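Long-range contacts in dipeptide Epimerase (Enterococcus faecalis V583, PDB 3JVA), which belongs to the mandelate racemase/muconate lactonizing enzyme family, pairing an enolase-like N-terminal domain with a TIM-barrel-like domain that holds a magnesium ion: residues E64-F69 against P96-A101; F79-I84 against A105-M110; N141-K146 against K174-A179; T235-D240 against G256-I261; D320-L325 against G332-E337. All blocks are in the same frame, centred on the assembly; numbering follows the deposited sequence.

Contact 1: residues E64-F69 against P96-A101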
# COMPACT_ATOMS: atom_id res chain seq x y z
N GLU B 64 11.51 -12.83 43.12
CA GLU B 64 10.54 -13.93 43.10
C GLU B 64 10.63 -14.74 41.81
O GLU B 64 10.65 -15.98 41.84
CB GLU B 64 9.11 -13.40 43.30
CG GLU B 64 8.03 -14.46 43.06
CD GLU B 64 6.63 -14.03 43.50
OE1 GLU B 64 6.30 -12.84 43.42
OE2 GLU B 64 5.85 -14.91 43.92
N THR B 65 10.68 -14.05 40.68
CA THR B 65 10.76 -14.73 39.39
C THR B 65 12.05 -15.51 39.24
O THR B 65 12.04 -16.65 38.77
CB THR B 65 10.62 -13.72 38.23
OG1 THR B 65 9.38 -13.02 38.36
CG2 THR B 65 10.65 -14.45 36.88
N ILE B 66 13.17 -14.93 39.66
CA ILE B 66 14.44 -15.64 39.54
C ILE B 66 14.39 -16.96 40.31
O ILE B 66 14.90 -17.97 39.84
CB ILE B 66 15.62 -14.78 40.06
CG1 ILE B 66 15.83 -13.59 39.12
CG2 ILE B 66 16.89 -15.63 40.15
CD1 ILE B 66 16.91 -12.63 39.57
N GLU B 67 13.77 -16.94 41.49
CA GLU B 67 13.65 -18.15 42.31
C GLU B 67 12.86 -19.22 41.55
O GLU B 67 13.20 -20.41 41.60
CB GLU B 67 12.96 -17.83 43.63
CG GLU B 67 13.73 -16.87 44.52
CD GLU B 67 14.76 -17.57 45.39
OE1 GLU B 67 15.57 -18.36 44.85
OE2 GLU B 67 14.76 -17.32 46.62
N LEU B 68 11.81 -18.79 40.86
CA LEU B 68 10.99 -19.72 40.09
C LEU B 68 11.82 -20.30 38.95
O LEU B 68 11.82 -21.52 38.73
CB LEU B 68 9.75 -19.02 39.54
CG LEU B 68 8.67 -18.60 40.55
CD1 LEU B 68 7.57 -17.81 39.84
CD2 LEU B 68 8.08 -19.84 41.21
N PHE B 69 12.53 -19.44 38.22
CA PHE B 69 13.38 -19.88 37.11
C PHE B 69 14.46 -20.85 37.61
O PHE B 69 14.71 -21.89 36.99
CB PHE B 69 14.11 -18.70 36.46
CG PHE B 69 13.21 -17.74 35.71
CD1 PHE B 69 11.93 -18.10 35.29
CD2 PHE B 69 13.70 -16.49 35.34
CE1 PHE B 69 11.16 -17.24 34.52
CE2 PHE B 69 12.94 -15.61 34.57
CZ PHE B 69 11.66 -15.99 34.16
N PRO B 96 12.13 -9.33 31.81
CA PRO B 96 13.48 -9.11 31.29
C PRO B 96 14.60 -9.04 32.33
O PRO B 96 15.70 -9.53 32.09
CB PRO B 96 13.34 -7.81 30.49
CG PRO B 96 12.16 -7.11 31.14
CD PRO B 96 11.21 -8.25 31.38
N ALA B 97 14.33 -8.45 33.49
CA ALA B 97 15.35 -8.37 34.53
C ALA B 97 15.70 -9.76 35.04
O ALA B 97 16.88 -10.12 35.11
CB ALA B 97 14.88 -7.49 35.68
N ALA B 98 14.68 -10.55 35.38
CA ALA B 98 14.90 -11.91 35.90
C ALA B 98 15.52 -12.82 34.84
O ALA B 98 16.43 -13.59 35.15
CB ALA B 98 13.58 -12.50 36.40
N LYS B 99 15.04 -12.74 33.61
CA LYS B 99 15.59 -13.58 32.54
C LYS B 99 17.04 -13.22 32.25
O LYS B 99 17.87 -14.10 31.98
CB LYS B 99 14.74 -13.45 31.28
CG LYS B 99 13.32 -13.98 31.50
CD LYS B 99 12.44 -13.91 30.26
CE LYS B 99 11.03 -14.41 30.58
NZ LYS B 99 10.09 -14.32 29.42
N ALA B 100 17.37 -11.94 32.30
CA ALA B 100 18.74 -11.51 32.05
C ALA B 100 19.67 -12.06 33.13
O ALA B 100 20.80 -12.47 32.84
CB ALA B 100 18.83 -9.98 32.02
N ALA B 101 19.21 -12.06 34.37
CA ALA B 101 20.03 -12.54 35.48
C ALA B 101 20.43 -14.00 35.25
O ALA B 101 21.60 -14.36 35.39
CB ALA B 101 19.27 -12.39 36.80

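Contact 2: residues F79-I84 against A105-M110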
# COMPACT_ATOMS: atom_id res chain seq x y z
N PHE B 79 24.93 -24.56 28.63
CA PHE B 79 25.12 -24.34 27.20
C PHE B 79 23.80 -24.45 26.44
O PHE B 79 23.67 -23.94 25.32
CB PHE B 79 26.12 -25.35 26.63
CG PHE B 79 27.54 -24.94 26.83
CD1 PHE B 79 28.11 -23.96 26.02
CD2 PHE B 79 28.30 -25.49 27.86
CE1 PHE B 79 29.42 -23.53 26.24
CE2 PHE B 79 29.60 -25.06 28.09
CZ PHE B 79 30.16 -24.08 27.27
N ASN B 80 22.83 -25.12 27.05
CA ASN B 80 21.52 -25.26 26.43
C ASN B 80 20.75 -23.98 26.70
O ASN B 80 19.70 -23.98 27.36
CB ASN B 80 20.78 -26.46 27.02
CG ASN B 80 19.57 -26.86 26.20
OD1 ASN B 80 19.16 -26.14 25.29
ND2 ASN B 80 18.99 -28.01 26.53
N ILE B 81 21.29 -22.87 26.20
CA ILE B 81 20.68 -21.56 26.41
C ILE B 81 19.32 -21.51 25.70
O ILE B 81 18.43 -20.75 26.10
CB ILE B 81 21.63 -20.44 25.89
CG1 ILE B 81 21.10 -19.06 26.31
CG2 ILE B 81 21.78 -20.52 24.38
CD1 ILE B 81 21.10 -18.83 27.81
N GLU B 82 19.18 -22.32 24.66
CA GLU B 82 17.93 -22.41 23.91
C GLU B 82 16.82 -22.91 24.83
O GLU B 82 15.74 -22.32 24.89
CB GLU B 82 18.11 -23.35 22.71
CG GLU B 82 18.95 -22.77 21.58
CD GLU B 82 18.16 -21.79 20.72
OE1 GLU B 82 17.33 -22.24 19.90
OE2 GLU B 82 18.37 -20.57 20.85
N LYS B 83 17.07 -24.00 25.55
CA LYS B 83 16.06 -24.55 26.44
C LYS B 83 15.88 -23.68 27.69
O LYS B 83 14.77 -23.51 28.18
CB LYS B 83 16.40 -25.98 26.87
CG LYS B 83 15.34 -26.61 27.77
CD LYS B 83 15.64 -28.08 28.09
CE LYS B 83 14.57 -28.66 29.02
NZ LYS B 83 14.76 -30.13 29.30
N ILE B 84 16.98 -23.14 28.20
CA ILE B 84 16.87 -22.30 29.38
C ILE B 84 15.91 -21.14 29.12
O ILE B 84 15.08 -20.82 29.96
CB ILE B 84 18.27 -21.81 29.83
CG1 ILE B 84 19.05 -23.00 30.42
CG2 ILE B 84 18.14 -20.70 30.87
CD1 ILE B 84 20.52 -22.75 30.65
N ALA B 105 24.38 -15.34 33.87
CA ALA B 105 25.09 -16.35 34.66
C ALA B 105 25.39 -17.59 33.82
O ALA B 105 26.44 -18.21 33.98
CB ALA B 105 24.27 -16.72 35.90
N CYS B 106 24.48 -17.95 32.91
CA CYS B 106 24.71 -19.11 32.05
C CYS B 106 25.85 -18.84 31.07
O CYS B 106 26.68 -19.71 30.83
CB CYS B 106 23.44 -19.48 31.28
SG CYS B 106 22.17 -20.25 32.31
N TYR B 107 25.88 -17.64 30.50
CA TYR B 107 26.97 -17.33 29.58
C TYR B 107 28.29 -17.27 30.35
O TYR B 107 29.33 -17.65 29.82
CB TYR B 107 26.72 -16.01 28.85
CG TYR B 107 25.81 -16.16 27.65
CD1 TYR B 107 24.44 -15.92 27.75
CD2 TYR B 107 26.32 -16.56 26.41
CE1 TYR B 107 23.60 -16.08 26.65
CE2 TYR B 107 25.49 -16.73 25.30
CZ TYR B 107 24.13 -16.49 25.43
OH TYR B 107 23.31 -16.64 24.34
N ASP B 108 28.25 -16.82 31.60
CA ASP B 108 29.47 -16.76 32.41
C ASP B 108 29.97 -18.20 32.57
O ASP B 108 31.17 -18.47 32.41
CB ASP B 108 29.18 -16.13 33.78
CG ASP B 108 30.45 -15.89 34.60
OD1 ASP B 108 31.55 -15.87 34.01
OD2 ASP B 108 30.34 -15.71 35.83
N LEU B 109 29.04 -19.11 32.85
CA LEU B 109 29.38 -20.53 33.01
C LEU B 109 29.92 -21.11 31.71
O LEU B 109 30.83 -21.94 31.73
CB LEU B 109 28.15 -21.32 33.48
CG LEU B 109 27.83 -21.25 34.98
CD1 LEU B 109 26.48 -21.90 35.27
CD2 LEU B 109 28.94 -21.95 35.78
N MET B 110 29.36 -20.70 30.57
CA MET B 110 29.85 -21.20 29.29
C MET B 110 31.32 -20.81 29.13
O MET B 110 32.15 -21.62 28.71
CB MET B 110 29.04 -20.60 28.13
CG MET B 110 27.62 -21.14 28.02
SD MET B 110 26.83 -20.54 26.51
CE MET B 110 25.19 -20.07 27.15

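Contact 3: residues N141-K146 against K174-A179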
# COMPACT_ATOMS: atom_id res chain seq x y z
N ASN B 141 26.58 25.58 34.34
CA ASN B 141 27.95 25.78 34.80
C ASN B 141 28.53 24.57 35.51
O ASN B 141 29.71 24.25 35.34
CB ASN B 141 28.00 27.01 35.71
CG ASN B 141 26.77 27.13 36.59
OD1 ASN B 141 25.66 27.33 36.09
ND2 ASN B 141 26.96 27.01 37.89
N VAL B 142 27.71 23.89 36.31
CA VAL B 142 28.18 22.71 37.03
C VAL B 142 28.41 21.55 36.07
O VAL B 142 29.43 20.87 36.15
CB VAL B 142 27.16 22.27 38.11
CG1 VAL B 142 27.62 20.99 38.77
CG2 VAL B 142 27.00 23.38 39.15
N MET B 143 27.47 21.33 35.15
CA MET B 143 27.62 20.25 34.19
C MET B 143 28.85 20.51 33.31
O MET B 143 29.57 19.59 32.94
CB MET B 143 26.37 20.14 33.31
CG MET B 143 25.11 19.78 34.09
SD MET B 143 23.73 19.36 33.00
CE MET B 143 24.27 17.72 32.44
N ALA B 144 29.09 21.78 33.01
CA ALA B 144 30.22 22.17 32.19
C ALA B 144 31.54 21.80 32.86
O ALA B 144 32.44 21.26 32.21
CB ALA B 144 30.18 23.67 31.91
N GLN B 145 31.66 22.08 34.15
CA GLN B 145 32.89 21.74 34.86
C GLN B 145 33.04 20.23 34.95
O GLN B 145 34.15 19.70 34.90
CB GLN B 145 32.91 22.37 36.26
CG GLN B 145 31.91 21.80 37.25
CD GLN B 145 32.11 22.35 38.65
OE1 GLN B 145 31.98 23.55 38.88
NE2 GLN B 145 32.43 21.47 39.59
N LYS B 146 31.92 19.52 35.08
CA LYS B 146 31.98 18.06 35.15
C LYS B 146 32.44 17.53 33.80
O LYS B 146 33.21 16.57 33.74
CB LYS B 146 30.62 17.48 35.52
CG LYS B 146 30.15 17.84 36.92
CD LYS B 146 28.83 17.15 37.26
CE LYS B 146 27.75 17.46 36.23
NZ LYS B 146 26.44 16.87 36.59
N LYS B 174 24.76 24.20 25.61
CA LYS B 174 25.60 25.34 25.25
C LYS B 174 26.83 25.43 26.15
O LYS B 174 27.95 25.55 25.66
CB LYS B 174 24.79 26.63 25.37
CG LYS B 174 25.61 27.89 25.15
CD LYS B 174 24.79 29.15 25.40
CE LYS B 174 23.64 29.27 24.41
NZ LYS B 174 22.86 30.52 24.63
N ALA B 175 26.61 25.36 27.46
CA ALA B 175 27.69 25.43 28.43
C ALA B 175 28.69 24.29 28.26
O ALA B 175 29.90 24.49 28.27
CB ALA B 175 27.12 25.41 29.85
N ILE B 176 28.17 23.08 28.09
CA ILE B 176 29.04 21.92 27.92
C ILE B 176 29.89 22.05 26.66
O ILE B 176 31.11 21.89 26.72
CB ILE B 176 28.20 20.62 27.85
CG1 ILE B 176 27.50 20.41 29.20
CG2 ILE B 176 29.09 19.44 27.51
CD1 ILE B 176 26.52 19.24 29.22
N ARG B 177 29.25 22.36 25.54
CA ARG B 177 29.97 22.50 24.28
C ARG B 177 31.08 23.54 24.35
O ARG B 177 32.21 23.28 23.94
CB ARG B 177 29.01 22.85 23.14
CG ARG B 177 29.70 23.03 21.79
CD ARG B 177 30.47 21.78 21.39
NE ARG B 177 29.59 20.70 20.95
CZ ARG B 177 29.95 19.42 20.91
NH1 ARG B 177 31.16 19.05 21.29
NH2 ARG B 177 29.09 18.51 20.46
N GLU B 178 30.77 24.72 24.87
CA GLU B 178 31.77 25.78 24.97
C GLU B 178 32.90 25.40 25.91
O GLU B 178 34.03 25.83 25.73
CB GLU B 178 31.12 27.09 25.43
CG GLU B 178 30.27 26.97 26.68
CD GLU B 178 29.51 28.24 26.99
OE1 GLU B 178 28.85 28.78 26.06
OE2 GLU B 178 29.55 28.70 28.15
N ALA B 179 32.59 24.58 26.91
CA ALA B 179 33.60 24.17 27.87
C ALA B 179 34.59 23.15 27.32
O ALA B 179 35.79 23.27 27.57
CB ALA B 179 32.92 23.61 29.12

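Contact 4: residues T235-D240 against G256-I261. With MG (magnesium ion), chain O.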
# COMPACT_ATOMS: atom_id res chain seq x y z
N THR B 235 19.76 15.00 12.33
CA THR B 235 20.36 14.36 13.49
C THR B 235 19.98 12.89 13.59
O THR B 235 18.83 12.51 13.36
CB THR B 235 19.95 15.06 14.80
OG1 THR B 235 20.43 16.42 14.78
CG2 THR B 235 20.54 14.35 16.00
N THR B 236 20.97 12.06 13.92
CA THR B 236 20.76 10.62 14.08
C THR B 236 19.76 10.38 15.21
O THR B 236 19.93 10.89 16.32
CB THR B 236 22.09 9.92 14.44
OG1 THR B 236 22.99 10.02 13.33
CG2 THR B 236 21.85 8.44 14.78
N ILE B 237 18.72 9.60 14.93
CA ILE B 237 17.69 9.29 15.92
C ILE B 237 17.82 7.83 16.35
O ILE B 237 17.90 6.94 15.50
CB ILE B 237 16.28 9.51 15.37
CG1 ILE B 237 16.10 10.99 14.97
CG2 ILE B 237 15.24 9.13 16.41
CD1 ILE B 237 16.28 11.95 16.13
N MET B 238 17.83 7.60 17.66
CA MET B 238 17.97 6.26 18.20
C MET B 238 16.78 5.84 19.04
O MET B 238 16.26 6.62 19.85
CB MET B 238 19.25 6.18 19.05
CG MET B 238 19.42 4.89 19.84
SD MET B 238 21.03 4.84 20.69
CE MET B 238 20.94 6.27 21.68
N ALA B 239 16.33 4.61 18.85
CA ALA B 239 15.22 4.09 19.63
C ALA B 239 15.78 3.43 20.88
O ALA B 239 16.79 2.73 20.81
CB ALA B 239 14.42 3.07 18.81
N ASP B 240 15.15 3.67 22.02
CA ASP B 240 15.56 3.04 23.27
C ASP B 240 14.33 2.30 23.79
O ASP B 240 14.16 1.12 23.51
CB ASP B 240 16.03 4.07 24.30
CG ASP B 240 16.53 3.42 25.60
OD1 ASP B 240 16.29 2.21 25.80
OD2 ASP B 240 17.14 4.12 26.43
N GLY B 256 11.35 1.12 9.18
CA GLY B 256 12.41 2.10 9.01
C GLY B 256 12.18 3.26 9.96
O GLY B 256 12.37 4.42 9.61
N THR B 257 11.77 2.93 11.18
CA THR B 257 11.45 3.92 12.20
C THR B 257 12.61 4.79 12.71
O THR B 257 12.41 5.98 12.98
CB THR B 257 10.80 3.25 13.43
OG1 THR B 257 9.77 2.34 13.01
CG2 THR B 257 10.18 4.30 14.35
N VAL B 258 13.80 4.21 12.84
CA VAL B 258 14.95 4.95 13.37
C VAL B 258 16.28 4.70 12.67
O VAL B 258 16.39 3.83 11.80
CB VAL B 258 15.17 4.64 14.87
CG1 VAL B 258 14.00 5.14 15.69
CG2 VAL B 258 15.35 3.13 15.06
N ASP B 259 17.30 5.46 13.08
CA ASP B 259 18.64 5.32 12.51
C ASP B 259 19.49 4.32 13.29
O ASP B 259 20.35 3.67 12.71
CB ASP B 259 19.36 6.67 12.53
CG ASP B 259 18.66 7.71 11.70
OD1 ASP B 259 18.44 7.45 10.49
OD2 ASP B 259 18.33 8.79 12.24
N VAL B 260 19.24 4.22 14.59
CA VAL B 260 20.00 3.34 15.47
C VAL B 260 19.10 2.77 16.56
O VAL B 260 18.10 3.38 16.94
CB VAL B 260 21.15 4.14 16.14
CG1 VAL B 260 21.99 3.22 17.04
CG2 VAL B 260 22.02 4.78 15.08
N ILE B 261 19.46 1.60 17.08
CA ILE B 261 18.67 0.98 18.13
C ILE B 261 19.54 0.70 19.35
O ILE B 261 20.62 0.13 19.24
CB ILE B 261 18.00 -0.32 17.63
CG1 ILE B 261 16.89 0.05 16.65
CG2 ILE B 261 17.46 -1.13 18.81
CD1 ILE B 261 16.22 -1.15 15.98
MG MG O . 17.65 6.06 26.79
O HOH W 1 16.61 5.97 28.55
O HOH W 2 19.25 5.38 28.04
O HOH W 3 15.92 6.80 25.92

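Contact 5: residues D320-L325 against G332-E337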
# COMPACT_ATOMS: atom_id res chain seq x y z
N ASP B 320 28.26 3.07 31.80
CA ASP B 320 28.94 3.84 32.83
C ASP B 320 28.45 3.62 34.26
O ASP B 320 28.87 4.34 35.17
CB ASP B 320 28.80 5.33 32.48
CG ASP B 320 27.34 5.78 32.45
OD1 ASP B 320 26.43 4.91 32.40
OD2 ASP B 320 27.10 7.00 32.45
N ALA B 321 27.59 2.63 34.47
CA ALA B 321 27.06 2.40 35.81
C ALA B 321 28.11 2.18 36.91
O ALA B 321 27.93 2.67 38.03
CB ALA B 321 26.08 1.23 35.79
N THR B 322 29.19 1.47 36.62
CA THR B 322 30.18 1.23 37.67
C THR B 322 30.87 2.50 38.14
O THR B 322 31.34 2.57 39.28
CB THR B 322 31.28 0.22 37.24
OG1 THR B 322 32.10 0.78 36.21
CG2 THR B 322 30.65 -1.08 36.75
N PHE B 323 30.91 3.52 37.28
CA PHE B 323 31.55 4.78 37.64
C PHE B 323 30.81 5.56 38.71
O PHE B 323 31.38 6.44 39.35
CB PHE B 323 31.71 5.68 36.40
CG PHE B 323 32.32 4.99 35.22
CD1 PHE B 323 33.21 3.93 35.37
CD2 PHE B 323 32.02 5.42 33.93
CE1 PHE B 323 33.79 3.32 34.26
CE2 PHE B 323 32.59 4.82 32.81
CZ PHE B 323 33.48 3.76 32.98
N GLY B 324 29.53 5.25 38.90
CA GLY B 324 28.74 5.96 39.89
C GLY B 324 28.44 5.17 41.16
O GLY B 324 27.60 5.58 41.96
N LEU B 325 29.13 4.04 41.34
CA LEU B 325 28.92 3.20 42.52
C LEU B 325 29.90 3.56 43.65
O LEU B 325 31.08 3.79 43.39
CB LEU B 325 29.11 1.73 42.15
CG LEU B 325 28.23 1.15 41.04
CD1 LEU B 325 28.57 -0.32 40.84
CD2 LEU B 325 26.75 1.31 41.40
N GLY B 332 36.48 -8.22 40.33
CA GLY B 332 36.70 -8.40 38.90
C GLY B 332 35.71 -7.70 38.00
O GLY B 332 34.89 -6.90 38.46
N GLY B 333 35.78 -8.00 36.71
CA GLY B 333 34.89 -7.37 35.74
C GLY B 333 35.26 -5.92 35.53
O GLY B 333 36.35 -5.48 35.91
N VAL B 334 34.35 -5.16 34.93
CA VAL B 334 34.58 -3.74 34.68
C VAL B 334 34.75 -3.02 36.01
O VAL B 334 33.87 -3.08 36.88
CB VAL B 334 33.39 -3.15 33.88
CG1 VAL B 334 33.51 -1.63 33.79
CG2 VAL B 334 33.36 -3.77 32.49
N SER B 335 35.88 -2.33 36.18
CA SER B 335 36.20 -1.62 37.42
C SER B 335 35.35 -0.38 37.70
O SER B 335 34.67 0.14 36.82
CB SER B 335 37.67 -1.21 37.42
OG SER B 335 38.51 -2.34 37.34
N LEU B 336 35.42 0.09 38.94
CA LEU B 336 34.68 1.27 39.37
C LEU B 336 35.37 2.51 38.83
O LEU B 336 34.78 3.59 38.78
CB LEU B 336 34.66 1.38 40.90
CG LEU B 336 33.92 0.32 41.73
CD1 LEU B 336 32.43 0.38 41.45
CD2 LEU B 336 34.49 -1.04 41.42
N GLU B 337 36.63 2.35 38.42
CA GLU B 337 37.42 3.46 37.90
C GLU B 337 36.80 4.08 36.65
O GLU B 337 36.53 3.39 35.67
CB GLU B 337 38.83 2.97 37.59
CG GLU B 337 39.81 4.06 37.21
CD GLU B 337 41.18 3.51 36.86
OE1 GLU B 337 41.29 2.80 35.84
OE2 GLU B 337 42.14 3.76 37.62

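Contact 1: residues E64-F69 against P96-A101
Ile66 and Ala98 mark the nearest backbone approach of helices 64-69 and 96-101, their CA atoms 5.2 Å apart. The segment axes come within 8.9 Å and cross at -44°, so the two helices run in broadly the same direction. This is helix-helix packing in the alpha-helical part of the enolase-like N-terminal domain, beside the antiparallel sheet: Ile66 reaches Val8, Ala32 and Val34 on strands 3-21 and 29-38. The interface is apolar and centres on the methyl of Ala98, whose small size suits the short backbone separation. Thr65 CG2 meets Ala98 CB at 3.6 Å, while the hydroxyl on its other branch is hydrogen-bonded to Gly61 O within its own helix. Ile66 touches the same methyl through CG1, and its extended chi2 (176°) carries CD1 onward to Ala101 CB at 3.6 Å. From the next turn, Phe69 approaches obliquely, with CE2 lying 3.7 Å from Ala98 CB. Thr65 CG2 covers one face of that ring, offset toward the rim, so the ring is touched from its own helix as well as from 96-101; Ala98 C and Lys99 N lie at its edge, in plane. Lys99 uses only its aliphatic part here. Its extended chain runs obliquely past the ring toward Asp89, with which NZ forms a salt bridge. At the start of that chain, Lys99 CG sits 3.5 Å from Phe69 CE2.

Contact 2: residues F79-I84 against A105-M110
Cys106 opens the contact from helix 105-110, its SG lying 3.4 Å from Ile84 CD1, a tight apolar touch. The two helices involved, 81-91 and 96-114, are consecutive in the N-terminal domain and form a helical hairpin: the start of the first meets the later part of the second, since Phe79 has its nearest CA neighbour in Met110. Cys106 CB also faces Ile81 CD1, at 4.2 Å. One residue on, Tyr107 starts out pointing away from the partner segment, yet its ring returns to cross the Ile81 side chain at about a right angle. Ile81 CD1 approaches the ring obliquely, 3.9 Å from Tyr107 CE1, and Ile81 CG1 packs beside the phenolic OH. Ile81 and Tyr107 both also touch His272 of helix 271-284.

Met110 carries the largest share of the interface. Its CG stands over one face of Phe79, 3.7 Å from the centroid and 24° off the ring normal, a CH-pi contact. The SD atom adds an oblique Met-aromatic contact with the same ring. The thioether then bends, and a chi3 of -135°, away from the staggered positions, places CE over the centre of the Tyr107 ring, with Ile81 CB to one side. The first turn of helix 81-91 is capped by Asn80, whose OD1 accepts from Lys83 N at 3.0 Å, the donor standing above the carbonyl plane. On the apolar side of that turn, Met110 CE rests 3.8 Å from Ile81 CB.

Contact 3: residues N141-K146 against K174-A179
Ala175 O accepts the backbone hydrogen bond of Ala179 N at 3.0 Å, and on the side facing helix 141-146 the methyl of Ala144 lies against this same oxygen, with CB 3.7 Å away. The carbonyl thus keeps its helical bond while serving as a packing surface for the neighbouring helix. Ala144 is the central residue of the interface. Its CB also meets Ala175 CB at 4.1 Å and Ala179 CB at 3.9 Å, so one methyl touches two alanines a helical turn apart. With three such small side chains meeting here, the backbones can draw close: the CA atoms of Ala144 and Ile176 are 4.4 Å apart, and the segment axes approach to 8.0 Å, crossing at -33°. Helices 140-152 and 166-180 belong to the outer layer of the TIM-barrel-like domain, where each follows a strand of the inner sheet, 128-134 and 157-161 respectively, and they lie side by side with broadly the same direction. On the flank facing the strands the contact becomes more aliphatic. Ile176, its chi2 extended (173°), sends CD1 to Met143 CB at 4.2 Å, and both side chains also touch Leu135 and, on strand 157-161, Ile160. Nearer the backbone, Ile176 CG1 comes to 4.3 Å from Ala144 N. At the more exposed flank, Ala179 CB additionally touches Ala144 O, and the same residue packs on Val148 farther along helix 140-152.

Contact 4: residues T235-D240 against G256-I261
Met238 and Val260 pair in parallel within the beta-alpha-beta unit of strand 236-239, helix 246-255 and strand 260-263, part of the barrel wall beside the magnesium site. Their CA atoms are 4.5 Å apart, and Ala239 pairs with Ile261 next along. Ala239 N donates to Val260 O at 2.9 Å. Ile237 O is gripped twice, by Asp259 N at 2.9 Å and by Val260 N at 3.2 Å. Asp259, just before the second strand, adds a side-chain bond to this pairing: OD2 accepts Ile237 N at 2.8 Å in a nearly straight bond (170°) through its anti lone pair. Lys197 of a neighbouring subunit forms a salt bridge with that same oxygen, linking the loop before strand 260-263 to that subunit. Met238 CB packs on Val260 CB, whereas Ala239 CB lies against Val258 CG1 at 3.8 Å on the other face.

Beyond the paired residues, Asp240 binds magnesium through OD2 at 2.0 Å. Asp189, Glu215 and three waters complete the shell; Asp240 OD1 forms a salt bridge with Lys267. A carboxylate metal site at the C-terminal ends of parallel barrel strands is characteristic of the enolase superfamily.

Contact 5: residues D320-L325 against G332-E337
Phe323 presents the edge of its ring to the backbone of 332-337: Leu336 O and Ser335 O lie near the ring plane, while Glu337 O approaches obliquely, 3.1 Å from Phe323 CE1. The two near-plane carbonyls probably face the weakly positive ring hydrogens; elsewhere, Thr131 and Ile133 of barrel strand 128-134 touch the ring. The first segment is a loop after strand 314-317 of the TIM-barrel-like domain, with a short 3-10 turn at 321-323; the second leads from strand 331-332 to strand 341-343. They are joined by Thr322, whose OG1 donates to Ser335 O at 2.7 Å, with the donor tilted 32° from the carbonyl plane. Its chi1 of 67° sets OG1 between the backbone N and carbonyl carbon, where it also meets Val334 CG1 at 3.7 Å; the two side chains cross at about a right angle. Leu336 points away overall, yet its end comes nearer, with CD1 3.3 Å from Thr322 O. The CA atoms of Thr322 and Leu336 are 4.8 Å apart, so the loops are close at backbone level too. Lys16 NZ, from strand 3-21, is hydrogen-bonded to Phe323 O. Just beyond the turn, Leu325 CB packs 3.7 Å from Leu336 CD1.

Contacts 1 and 2 share helix 96-114 and alternate along the chain, packing helices 59-73 and 81-91 against it at centres about 14 Å apart; both are buried and apolar, the first built on alanine, the second on sulfur and rings. The other three belong to the TIM-barrel-like domain. Contact 3, partly buried in its outer helical layer, lies across the chain from contact 1, with centres about 41 Å apart, and relies on methyl packing. Contact 4 is buried in the barrel sheet, where backbone bonding dominates and a metal ligand follows. Contact 5, partly buried between loops, mixes one hydroxyl bond with carbonyl-to-ring contacts.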